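Local coordinates for RidA family protein (Psychrobacter sp. MES7-P7E, PDB 6L8P) that probably hydrolyses reactive enamine and imine intermediates to release ammonia, as its RidA relatives do, and assembles as a trimer, at residues F95-T100 against A106-V111; E72-N77 against G135-E140; A80-E83 against S88-D91; G52-D57 against A129-G134. The protein carries 1 engineered substitution. All coordinates share one frame; numbering follows the deposited sequence.

Contact 1 of 4, residues F95-T100 against A106-V111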
loop_
_atom_site.group_PDB
_atom_site.type_symbol
_atom_site.label_atom_id
_atom_site.label_comp_id
_atom_site.label_asym_id
_atom_site.label_seq_id
_atom_site.Cartn_x
_atom_site.Cartn_y
_atom_site.Cartn_z
ATOM N N PHE A 95 -2.972 8.726 1.523
ATOM C CA PHE A 95 -4.148 7.859 1.574
ATOM C C PHE A 95 -4.023 6.771 0.507
ATOM O O PHE A 95 -3.610 7.041 -0.624
ATOM C CB PHE A 95 -5.430 8.651 1.261
ATOM C CG PHE A 95 -5.964 9.471 2.392
ATOM C CD1 PHE A 95 -6.261 8.883 3.630
ATOM C CD2 PHE A 95 -6.210 10.843 2.198
ATOM C CE1 PHE A 95 -6.802 9.657 4.654
ATOM C CE2 PHE A 95 -6.776 11.620 3.209
ATOM C CZ PHE A 95 -7.057 11.030 4.451
ATOM N N ASN A 96 -4.476 5.558 0.826
ATOM C CA ASN A 96 -4.595 4.502 -0.178
ATOM C C ASN A 96 -6.050 4.099 -0.224
ATOM O O ASN A 96 -6.598 3.634 0.783
ATOM C CB ASN A 96 -3.716 3.310 0.182
ATOM C CG ASN A 96 -3.463 2.419 -0.977
ATOM O OD1 ASN A 96 -4.081 1.363 -1.106
ATOM N ND2 ASN A 96 -2.541 2.821 -1.834
ATOM N N VAL A 97 -6.681 4.284 -1.370
ATOM C CA VAL A 97 -8.119 4.056 -1.507
ATOM C C VAL A 97 -8.366 2.793 -2.321
ATOM O O VAL A 97 -7.835 2.650 -3.434
ATOM C CB VAL A 97 -8.792 5.234 -2.207
ATOM C CG1 VAL A 97 -10.283 4.976 -2.339
ATOM C CG2 VAL A 97 -8.526 6.564 -1.420
ATOM N N SER A 98 -9.210 1.895 -1.792
ATOM C CA SER A 98 -9.671 0.726 -2.526
ATOM C C SER A 98 -11.176 0.843 -2.708
ATOM O O SER A 98 -11.912 0.981 -1.724
ATOM C CB SER A 98 -9.330 -0.554 -1.766
ATOM O OG SER A 98 -7.932 -0.608 -1.438
ATOM N N LEU A 99 -11.629 0.826 -3.958
ATOM C CA LEU A 99 -13.046 0.899 -4.313
ATOM C C LEU A 99 -13.480 -0.414 -4.935
ATOM O O LEU A 99 -12.695 -1.055 -5.629
ATOM C CB LEU A 99 -13.316 1.995 -5.358
ATOM C CG LEU A 99 -12.878 3.394 -4.925
ATOM C CD1 LEU A 99 -13.131 4.329 -6.089
ATOM C CD2 LEU A 99 -13.728 3.786 -3.773
ATOM N N THR A 100 -14.773 -0.783 -4.772
ATOM C CA THR A 100 -15.245 -1.907 -5.579
ATOM C C THR A 100 -15.843 -1.454 -6.913
ATOM O O THR A 100 -16.108 -2.303 -7.787
ATOM C CB THR A 100 -16.249 -2.766 -4.792
ATOM O OG1 THR A 100 -17.250 -1.917 -4.223
ATOM C CG2 THR A 100 -15.568 -3.527 -3.647
ATOM N N ALA A 106 -15.942 9.938 -8.922
ATOM C CA ALA A 106 -16.304 11.350 -8.806
ATOM C C ALA A 106 -16.797 11.666 -7.406
ATOM O O ALA A 106 -16.347 12.638 -6.783
ATOM C CB ALA A 106 -17.362 11.713 -9.858
ATOM N N VAL A 107 -17.683 10.816 -6.854
ATOM C CA VAL A 107 -18.175 11.107 -5.521
ATOM C C VAL A 107 -17.064 10.936 -4.478
ATOM O O VAL A 107 -17.007 11.697 -3.509
ATOM C CB VAL A 107 -19.403 10.229 -5.223
ATOM C CG1 VAL A 107 -19.847 10.390 -3.780
ATOM C CG2 VAL A 107 -20.526 10.619 -6.159
ATOM N N LEU A 108 -16.132 9.988 -4.691
ATOM C CA LEU A 108 -14.971 9.887 -3.807
ATOM C C LEU A 108 -14.239 11.220 -3.733
ATOM O O LEU A 108 -13.932 11.725 -2.643
ATOM C CB LEU A 108 -14.019 8.800 -4.339
ATOM C CG LEU A 108 -12.694 8.653 -3.574
ATOM C CD1 LEU A 108 -12.960 7.813 -2.302
ATOM C CD2 LEU A 108 -11.589 8.064 -4.456
ATOM N N ASN A 109 -13.996 11.818 -4.907
ATOM C CA ASN A 109 -13.244 13.064 -4.907
ATOM C C ASN A 109 -14.034 14.168 -4.212
ATOM O O ASN A 109 -13.445 14.968 -3.465
ATOM C CB ASN A 109 -12.860 13.423 -6.344
ATOM C CG ASN A 109 -11.764 12.502 -6.900
ATOM O OD1 ASN A 109 -10.841 12.111 -6.168
ATOM N ND2 ASN A 109 -11.838 12.184 -8.193
ATOM N N GLU A 110 -15.367 14.146 -4.337
ATOM C CA GLU A 110 -16.197 15.136 -3.647
ATOM C C GLU A 110 -16.129 14.974 -2.133
ATOM O O GLU A 110 -16.011 15.965 -1.391
ATOM C CB GLU A 110 -17.640 15.029 -4.127
ATOM C CG GLU A 110 -17.841 15.486 -5.556
ATOM C CD GLU A 110 -19.267 15.264 -6.044
ATOM O OE1 GLU A 110 -20.132 14.865 -5.225
ATOM O OE2 GLU A 110 -19.514 15.489 -7.250
ATOM N N VAL A 111 -16.179 13.727 -1.646
ATOM C CA VAL A 111 -16.109 13.505 -0.215
ATOM C C VAL A 111 -14.751 13.934 0.310
ATOM O O VAL A 111 -14.653 14.520 1.398
ATOM C CB VAL A 111 -16.413 12.020 0.094
ATOM C CG1 VAL A 111 -16.144 11.690 1.558
ATOM C CG2 VAL A 111 -17.885 11.712 -0.278
#

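Contact 2 of 4, residues E72-N77 against G135-E140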
loop_
_atom_site.group_PDB
_atom_site.type_symbol
_atom_site.label_atom_id
_atom_site.label_comp_id
_atom_site.label_asym_id
_atom_site.label_seq_id
_atom_site.Cartn_x
_atom_site.Cartn_y
_atom_site.Cartn_z
ATOM N N GLU A 72 -18.207 8.809 3.680
ATOM C CA GLU A 72 -18.269 9.783 4.753
ATOM C C GLU A 72 -17.959 9.138 6.094
ATOM O O GLU A 72 -17.261 9.730 6.929
ATOM C CB GLU A 72 -19.654 10.438 4.777
ATOM C CG GLU A 72 -19.868 11.277 3.524
ATOM C CD GLU A 72 -21.282 11.829 3.363
ATOM O OE1 GLU A 72 -22.224 11.310 4.003
ATOM O OE2 GLU A 72 -21.449 12.786 2.571
ATOM N N GLN A 73 -18.486 7.920 6.319
ATOM C CA GLN A 73 -18.237 7.217 7.570
ATOM C C GLN A 73 -16.774 6.803 7.696
ATOM O O GLN A 73 -16.190 6.888 8.778
ATOM C CB GLN A 73 -19.158 5.998 7.650
ATOM C CG GLN A 73 -19.018 5.214 8.986
ATOM C CD GLN A 73 -19.540 6.039 10.161
ATOM O OE1 GLN A 73 -20.705 6.483 10.128
ATOM N NE2 GLN A 73 -18.690 6.343 11.121
ATOM N N VAL A 74 -16.146 6.398 6.581
ATOM C CA VAL A 74 -14.717 6.092 6.614
ATOM C C VAL A 74 -13.933 7.304 7.075
ATOM O O VAL A 74 -13.039 7.191 7.922
ATOM C CB VAL A 74 -14.230 5.622 5.224
ATOM C CG1 VAL A 74 -12.694 5.646 5.170
ATOM C CG2 VAL A 74 -14.732 4.218 4.908
ATOM N N PHE A 75 -14.283 8.486 6.554
ATOM C CA PHE A 75 -13.593 9.694 7.012
ATOM C C PHE A 75 -13.827 9.967 8.503
ATOM O O PHE A 75 -12.899 10.356 9.218
ATOM C CB PHE A 75 -13.994 10.903 6.146
ATOM C CG PHE A 75 -13.048 11.136 4.979
ATOM C CD1 PHE A 75 -11.803 11.714 5.182
ATOM C CD2 PHE A 75 -13.373 10.663 3.731
ATOM C CE1 PHE A 75 -10.897 11.895 4.081
ATOM C CE2 PHE A 75 -12.512 10.809 2.647
ATOM C CZ PHE A 75 -11.260 11.444 2.832
ATOM N N GLU A 76 -15.053 9.746 9.005
ATOM C CA GLU A 76 -15.271 9.933 10.446
ATOM C C GLU A 76 -14.428 8.954 11.267
ATOM O O GLU A 76 -13.852 9.312 12.317
ATOM C CB GLU A 76 -16.759 9.761 10.772
ATOM C CG GLU A 76 -17.635 10.861 10.138
ATOM C CD GLU A 76 -17.152 12.268 10.537
ATOM O OE1 GLU A 76 -16.872 12.481 11.740
ATOM O OE2 GLU A 76 -17.040 13.158 9.655
ATOM N N ASN A 77 -14.345 7.699 10.792
ATOM C CA ASN A 77 -13.545 6.682 11.470
ATOM C C ASN A 77 -12.051 7.028 11.476
ATOM O O ASN A 77 -11.364 6.927 12.507
ATOM C CB ASN A 77 -13.811 5.325 10.807
ATOM C CG ASN A 77 -15.258 4.851 11.001
ATOM O OD1 ASN A 77 -15.964 5.383 11.854
ATOM N ND2 ASN A 77 -15.697 3.852 10.195
ATOM N N GLY A 135 -18.004 -4.292 2.121
ATOM C CA GLY A 135 -17.852 -2.850 1.942
ATOM C C GLY A 135 -17.543 -2.481 0.495
ATOM O O GLY A 135 -17.090 -3.298 -0.311
ATOM N N VAL A 136 -17.842 -1.219 0.143
ATOM C CA VAL A 136 -17.524 -0.718 -1.201
ATOM C C VAL A 136 -16.391 0.296 -1.199
ATOM O O VAL A 136 -15.993 0.759 -2.279
ATOM C CB VAL A 136 -18.762 -0.132 -1.915
ATOM C CG1 VAL A 136 -19.793 -1.233 -2.039
ATOM C CG2 VAL A 136 -19.340 1.051 -1.185
ATOM N N VAL A 137 -15.822 0.628 -0.053
ATOM C CA VAL A 137 -14.670 1.540 -0.003
ATOM C C VAL A 137 -13.868 1.243 1.265
ATOM O O VAL A 137 -14.435 1.084 2.354
ATOM C CB VAL A 137 -15.116 3.032 -0.073
ATOM C CG1 VAL A 137 -16.139 3.379 1.016
ATOM C CG2 VAL A 137 -13.881 3.936 0.060
ATOM N N GLU A 138 -12.539 1.150 1.122
ATOM C CA GLU A 138 -11.617 1.018 2.245
ATOM C C GLU A 138 -10.523 2.056 2.049
ATOM O O GLU A 138 -10.039 2.214 0.928
ATOM C CB GLU A 138 -10.986 -0.408 2.284
ATOM C CG GLU A 138 -9.990 -0.586 3.393
ATOM C CD GLU A 138 -9.490 -2.032 3.482
ATOM O OE1 GLU A 138 -10.120 -2.952 2.892
ATOM O OE2 GLU A 138 -8.466 -2.286 4.155
ATOM N N ILE A 139 -10.153 2.791 3.103
ATOM C CA ILE A 139 -9.093 3.790 2.979
ATOM C C ILE A 139 -8.098 3.566 4.086
ATOM O O ILE A 139 -8.478 3.477 5.256
ATOM C CB ILE A 139 -9.653 5.224 3.025
ATOM C CG1 ILE A 139 -10.674 5.416 1.886
ATOM C CG2 ILE A 139 -8.484 6.239 2.963
ATOM C CD1 ILE A 139 -11.241 6.874 1.776
ATOM N N GLU A 140 -6.807 3.469 3.720
ATOM C CA GLU A 140 -5.671 3.387 4.644
ATOM C C GLU A 140 -4.994 4.748 4.699
ATOM O O GLU A 140 -5.035 5.488 3.710
ATOM C CB GLU A 140 -4.640 2.409 4.152
ATOM C CG GLU A 140 -5.139 1.042 3.869
ATOM C CD GLU A 140 -4.230 0.396 2.824
ATOM O OE1 GLU A 140 -2.996 0.259 3.083
ATOM O OE2 GLU A 140 -4.724 0.027 1.728
#

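Contact 3 of 4, residues A80-E83 against S88-D91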
loop_
_atom_site.group_PDB
_atom_site.type_symbol
_atom_site.label_atom_id
_atom_site.label_comp_id
_atom_site.label_asym_id
_atom_site.label_seq_id
_atom_site.Cartn_x
_atom_site.Cartn_y
_atom_site.Cartn_z
ATOM N N ALA A 80 -11.423 9.969 13.871
ATOM C CA ALA A 80 -11.384 9.560 15.272
ATOM C C ALA A 80 -10.022 8.977 15.646
ATOM O O ALA A 80 -9.498 9.235 16.746
ATOM C CB ALA A 80 -12.497 8.546 15.560
ATOM N N ILE A 81 -9.446 8.151 14.752
ATOM C CA ILE A 81 -8.158 7.555 15.058
ATOM C C ILE A 81 -7.051 8.603 15.019
ATOM O O ILE A 81 -6.123 8.561 15.837
ATOM C CB ILE A 81 -7.884 6.392 14.092
ATOM C CG1 ILE A 81 -8.938 5.331 14.336
ATOM C CG2 ILE A 81 -6.494 5.834 14.339
ATOM C CD1 ILE A 81 -9.025 4.264 13.242
ATOM N N CYS A 82 -7.129 9.545 14.081
ATOM C CA CYS A 82 -6.164 10.639 14.043
ATOM C C CYS A 82 -6.141 11.355 15.376
ATOM O O CYS A 82 -5.069 11.612 15.932
ATOM C CB CYS A 82 -6.506 11.659 12.951
ATOM S SG CYS A 82 -6.260 11.080 11.237
ATOM N N GLU A 83 -7.329 11.661 15.898
ATOM C CA GLU A 83 -7.415 12.400 17.158
ATOM C C GLU A 83 -6.890 11.573 18.315
ATOM O O GLU A 83 -6.199 12.100 19.195
ATOM C CB GLU A 83 -8.852 12.836 17.396
ATOM C CG GLU A 83 -9.302 13.853 16.371
ATOM C CD GLU A 83 -10.791 14.125 16.445
ATOM O OE1 GLU A 83 -11.504 13.343 17.110
ATOM O OE2 GLU A 83 -11.244 15.124 15.847
ATOM N N SER A 88 -4.717 15.093 13.490
ATOM C CA SER A 88 -5.954 15.393 12.785
ATOM C C SER A 88 -5.784 14.961 11.331
ATOM O O SER A 88 -4.694 14.530 10.924
ATOM C CB SER A 88 -6.305 16.875 12.843
ATOM O OG SER A 88 -5.431 17.598 11.997
ATOM N N LEU A 89 -6.875 15.069 10.549
ATOM C CA LEU A 89 -6.776 14.757 9.116
ATOM C C LEU A 89 -5.769 15.659 8.411
ATOM O O LEU A 89 -5.218 15.281 7.367
ATOM C CB LEU A 89 -8.134 14.894 8.421
ATOM C CG LEU A 89 -9.206 13.867 8.786
ATOM C CD1 LEU A 89 -10.556 14.277 8.211
ATOM C CD2 LEU A 89 -8.832 12.483 8.274
ATOM N N ASN A 90 -5.518 16.860 8.945
ATOM C CA ASN A 90 -4.498 17.719 8.331
ATOM C C ASN A 90 -3.114 17.099 8.373
ATOM O O ASN A 90 -2.208 17.575 7.674
ATOM C CB ASN A 90 -4.416 19.089 9.030
ATOM C CG ASN A 90 -5.625 19.936 8.763
ATOM O OD1 ASN A 90 -5.842 20.396 7.642
ATOM N ND2 ASN A 90 -6.443 20.137 9.797
ATOM N N ASP A 91 -2.903 16.077 9.200
ATOM C CA ASP A 91 -1.599 15.445 9.298
ATOM C C ASP A 91 -1.437 14.267 8.348
ATOM O O ASP A 91 -0.329 13.729 8.253
ATOM C CB ASP A 91 -1.357 14.931 10.720
ATOM C CG ASP A 91 -1.360 16.063 11.746
ATOM O OD1 ASP A 91 -0.651 17.051 11.493
ATOM O OD2 ASP A 91 -2.103 15.995 12.748
#

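Contact 4 of 4, residues G52-D57 against A129-G134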
loop_
_atom_site.group_PDB
_atom_site.type_symbol
_atom_site.label_atom_id
_atom_site.label_comp_id
_atom_site.label_asym_id
_atom_site.label_seq_id
_atom_site.Cartn_x
_atom_site.Cartn_y
_atom_site.Cartn_z
ATOM N N GLY A 52 -6.611 0.048 7.347
ATOM C CA GLY A 52 -7.730 0.279 6.441
ATOM C C GLY A 52 -9.013 0.431 7.224
ATOM O O GLY A 52 -9.277 -0.331 8.150
ATOM N N GLN A 53 -9.784 1.460 6.895
ATOM C CA GLN A 53 -11.080 1.713 7.511
ATOM C C GLN A 53 -12.175 1.489 6.489
ATOM O O GLN A 53 -12.058 1.919 5.334
ATOM C CB GLN A 53 -11.162 3.150 8.044
ATOM C CG GLN A 53 -10.197 3.403 9.202
ATOM C CD GLN A 53 -10.446 2.500 10.367
ATOM O OE1 GLN A 53 -11.570 2.436 10.867
ATOM N NE2 GLN A 53 -9.407 1.774 10.807
ATOM N N LEU A 54 -13.238 0.807 6.918
ATOM C CA LEU A 54 -14.440 0.590 6.128
ATOM C C LEU A 54 -15.567 1.431 6.716
ATOM O O LEU A 54 -15.437 2.007 7.808
ATOM C CB LEU A 54 -14.812 -0.907 6.148
ATOM C CG LEU A 54 -13.747 -1.844 5.555
ATOM C CD1 LEU A 54 -13.981 -3.322 6.099
ATOM C CD2 LEU A 54 -13.864 -1.872 4.092
ATOM N N GLY A 55 -16.680 1.508 5.975
ATOM C CA GLY A 55 -17.741 2.435 6.349
ATOM C C GLY A 55 -18.671 1.924 7.448
ATOM O O GLY A 55 -19.890 2.043 7.317
ATOM N N PHE A 56 -18.113 1.355 8.508
ATOM C CA PHE A 56 -18.917 0.866 9.630
ATOM C C PHE A 56 -19.314 2.003 10.557
ATOM O O PHE A 56 -18.496 2.851 10.923
ATOM C CB PHE A 56 -18.109 -0.113 10.488
ATOM C CG PHE A 56 -17.730 -1.381 9.806
ATOM C CD1 PHE A 56 -18.676 -2.318 9.428
ATOM C CD2 PHE A 56 -16.392 -1.668 9.673
ATOM C CE1 PHE A 56 -18.265 -3.540 8.803
ATOM C CE2 PHE A 56 -15.948 -2.871 9.072
ATOM C CZ PHE A 56 -16.902 -3.800 8.627
ATOM N N ASP A 57 -20.552 1.966 11.035
ATOM C CA ASP A 57 -20.884 2.687 12.267
ATOM C C ASP A 57 -20.090 2.076 13.426
ATOM O O ASP A 57 -20.102 0.839 13.581
ATOM C CB ASP A 57 -22.395 2.527 12.455
ATOM C CG ASP A 57 -22.935 3.143 13.747
ATOM O OD1 ASP A 57 -22.361 2.996 14.848
ATOM O OD2 ASP A 57 -24.075 3.648 13.658
ATOM N N ALA A 129 -11.371 -6.342 -6.311
ATOM C CA ALA A 129 -12.453 -7.267 -6.598
ATOM C C ALA A 129 -13.527 -7.259 -5.508
ATOM O O ALA A 129 -14.722 -7.402 -5.795
ATOM C CB ALA A 129 -11.888 -8.679 -6.779
ATOM N N ALA A 130 -13.126 -7.096 -4.255
ATOM C CA ALA A 130 -14.071 -7.127 -3.141
ATOM C C ALA A 130 -13.343 -6.624 -1.901
ATOM O O ALA A 130 -12.099 -6.569 -1.857
ATOM C CB ALA A 130 -14.618 -8.540 -2.877
ATOM N N LEU A 131 -14.128 -6.281 -0.884
ATOM C CA LEU A 131 -13.621 -5.783 0.389
ATOM C C LEU A 131 -14.239 -6.539 1.547
ATOM O O LEU A 131 -15.320 -7.120 1.416
ATOM C CB LEU A 131 -13.921 -4.275 0.552
ATOM C CG LEU A 131 -13.145 -3.400 -0.414
ATOM C CD1 LEU A 131 -13.723 -1.946 -0.404
ATOM C CD2 LEU A 131 -11.625 -3.404 -0.101
ATOM N N PRO A 132 -13.585 -6.547 2.709
ATOM C CA PRO A 132 -14.136 -7.298 3.833
ATOM C C PRO A 132 -15.554 -6.866 4.171
ATOM O O PRO A 132 -15.918 -5.686 4.100
ATOM C CB PRO A 132 -13.151 -7.000 4.974
ATOM C CG PRO A 132 -11.836 -6.722 4.265
ATOM C CD PRO A 132 -12.267 -5.955 3.018
ATOM N N LYS A 133 -16.366 -7.868 4.489
ATOM C CA LYS A 133 -17.741 -7.687 4.935
ATOM C C LYS A 133 -18.623 -7.051 3.877
ATOM O O LYS A 133 -19.751 -6.620 4.191
ATOM C CB LYS A 133 -17.775 -6.892 6.247
ATOM C CG LYS A 133 -16.776 -7.397 7.300
ATOM C CD LYS A 133 -17.041 -8.873 7.634
ATOM C CE LYS A 133 -15.931 -9.432 8.562
ATOM N NZ LYS A 133 -16.082 -10.919 8.726
ATOM N N GLY A 134 -18.161 -6.999 2.626
ATOM C CA GLY A 134 -18.964 -6.455 1.550
ATOM C C GLY A 134 -18.949 -4.947 1.471
ATOM O O GLY A 134 -19.806 -4.374 0.791
#

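Contact 1 of 4, residues F95-T100 against A106-V111
Leu108 of helix 105-115 reaches down to Val97 and Leu99 on strand 92-99. Its CG lies opposite the backbone N (chi1 175°), and this swing carries the branched tip off the helix toward the strand. Leu108 CB stays back near the helix, and its nearest side-chain neighbour on the strand is Leu99 CD1, 4.9 Å off. Leu108 CG is 4.6 Å from Val97 CG1. The two methyl groups do the touching. CD1 meets Val97 CG1 at 3.9 Å, and CD2 meets the same methyl at 4.0 Å, so Val97 CG1 faces the fork of the leucine. CD1 also comes to 4.4 Å from Leu99 CD2, a looser approach. Val97 and Leu108 run past each other in opposite directions.

Val97 turns its CG1 branch to the helix. This CG1 stands across from its own backbone N (chi1 180°), while CG2 is the farther methyl from Leu108. Val97 and Leu99 are two residues apart on an extended strand, so both face the helix, and Leu108 serves both.

The contact lies within the beta-alpha-beta unit formed by strand 92-99, helix 105-115 and strand 122-127. Phe67 of helix 67-84 touches both Leu99 and Leu108, and Arg123 touches Val97 and Leu108. The backbones stay well apart, with the CA atoms of Leu99 and Leu108 9.2 Å from each other. The chemistry is wholly aliphatic: three buried side chains join helix to sheet by dispersion and by the exclusion of water.

Contact 2 of 4, residues E72-N77 against G135-E140
Val74 lies over Ile139, with its CG1 methyl 3.7 Å from Ile139 CB. The same methyl is 3.9 Å from Ile139 CG1 and 3.9 Å from Ile139 CD1, so it rides along most of the isoleucine chain. The two side chains cross obliquely. Val74 uses its other branch too: CG2 turns to the preceding inward residue of the strand and comes to 4.2 Å from Val137 CG1. One valine therefore spans two strand residues, one with each methyl.

Phe75 adds a second approach from the next position on the helix. Its first torsion lies off the usual rotamers (chi1 -93°), and the ring leans to the strand with CE2 4.2 Å from Ile139 CD1. On the same face of the sheet, the ring also meets Phe112 of helix 105-115 edge-to-face. Ile139 thus has Val74 along its chain and Phe75 at its tip.

Helix 67-84 runs nearly along strand 137-144 here. The local axes pass 8.9 Å apart at 27°, with helix and strand heading the same way. Glu138 and Glu140 point away from the helix, to the other face of the sheet, where both bond to the third subunit.

On the helix flank, Gln73 NE2 donates to Asn77 OD1 at 3.0 Å. The donor sits 42° above the carbonyl plane of Asn77. Asn77 ND2 in turn bonds to Phe56 O, which ties this side of the helix to a neighbouring loop. The strand therefore divides the chemistry: its helix face is packed with apolar groups, and its other face carries the carboxylates used in trimer assembly.

Contact 3 of 4, residues A80-E83 against S88-D91
The last turns of helix 67-84 come beside the short 3-10 turn at 89-91, and the backbones approach closely: the CA atoms of Cys82 and Ser88 are 4.9 Å apart. The chain leaves the helix, doubles back within a few residues and starts the turn at Ser88, whose backbone is extended. Asp91 N returns to Ser88 O, which closes the turn.

Cys82 carries the contact. Its CB packs 3.7 Å from Ser88 C, so the thiol arm lies on peptide backbone rather than on a serine side chain. SG continues past it, 3.8 Å from Ser88 O, and reaches Leu89 CD2 at 4.2 Å. Ser88 CB points away from the helix, which brings its main chain against the cysteine. Leu89 meets Cys82 SG at two points, its backbone N at 4.1 Å and CD2 at the tip of its side chain.

Polar groups fix the turn from within. Ser88 N donates to Asp91 OD2 at 2.9 Å, on the anti side of the carboxylate and 25° out of its plane. Ser88 OG receives a weak bond from Asn90 N. These bonds hold the start of the turn in place beside Cys82.

Around it, Cys82 also touches Ile50 of strand 47-54 and Leu143 of strand 137-144. Leu89 packs back on Ile78 and Lys79 of the same long helix. The contact thus joins the end of helix 67-84 to the lead-in of strand 92-99, over the sheet.

Contact 4 of 4, residues G52-D57 against A129-G134
Leu54 and Phe56 share the same first torsion, with CG opposite the carbonyl carbon (chi1 -61° and -65°), and both reach Leu131 to Lys133 from there. Between them Gly55 forms an inverse gamma turn, closed by a weak bond from Phe56 N to Leu54 O. Lys133 CB and CG come to the ring from the backbone, and the bend at chi2 (-58°) then turns the rest of the chain, so the amine end leads off.

Leu54 sends both methyls to the loop. CD1 comes to 3.7 Å from Pro132 O and 3.9 Å from Pro132 CB, and the two side chains cross at about a right angle. CD2 faces the other way along the loop and lies 4.3 Å from Leu131 CB.

Phe56 uses the far end of its ring. Lys133 CG approaches the edge in the ring plane, 3.8 Å from Phe56 CZ. This is an aliphatic contact at a rim, not a cation over a face.

The loop keeps its shape through a type II turn around Pro132 and Lys133, in which Gly134 N bonds to Leu131 O at 3.1 Å. Lys133 and Gly134 both have positive phi. The third subunit lies close by: Gly52, Ala129 and Ala130 make backbone bonds to it.

A malonate ion, probably from the crystallisation liquor, lies about 3 Å from the Leu54 side chain. Leucine, proline, the phenylalanine ring and the carbon part of lysine thus make an apolar join beside a spot where an anion can sit in the crystal. This is consistent with the interfacial active-site cleft of RidA proteins.

In the fold
All four contacts bear on one mixed sheet. Contacts 2 and 4 are closest, with centres about 7 Å apart, and Ile139 O meets Gln53 N at 2.9 Å where strands 137-144 and 47-54 pair. Contacts 1 and 2, with centres about 9 Å apart, share the pairing of strands 92-99 and 137-144, through Ser98 N to Glu138 O at 2.9 Å. Contact 3 uses the same helix as contact 2, but its centre lies about 20 Å from that of contact 4, across the centre of the chain. Contact 4 is nearer to bound malonate than contact 1, where the ion is about 6 Å from the Val97 side chain.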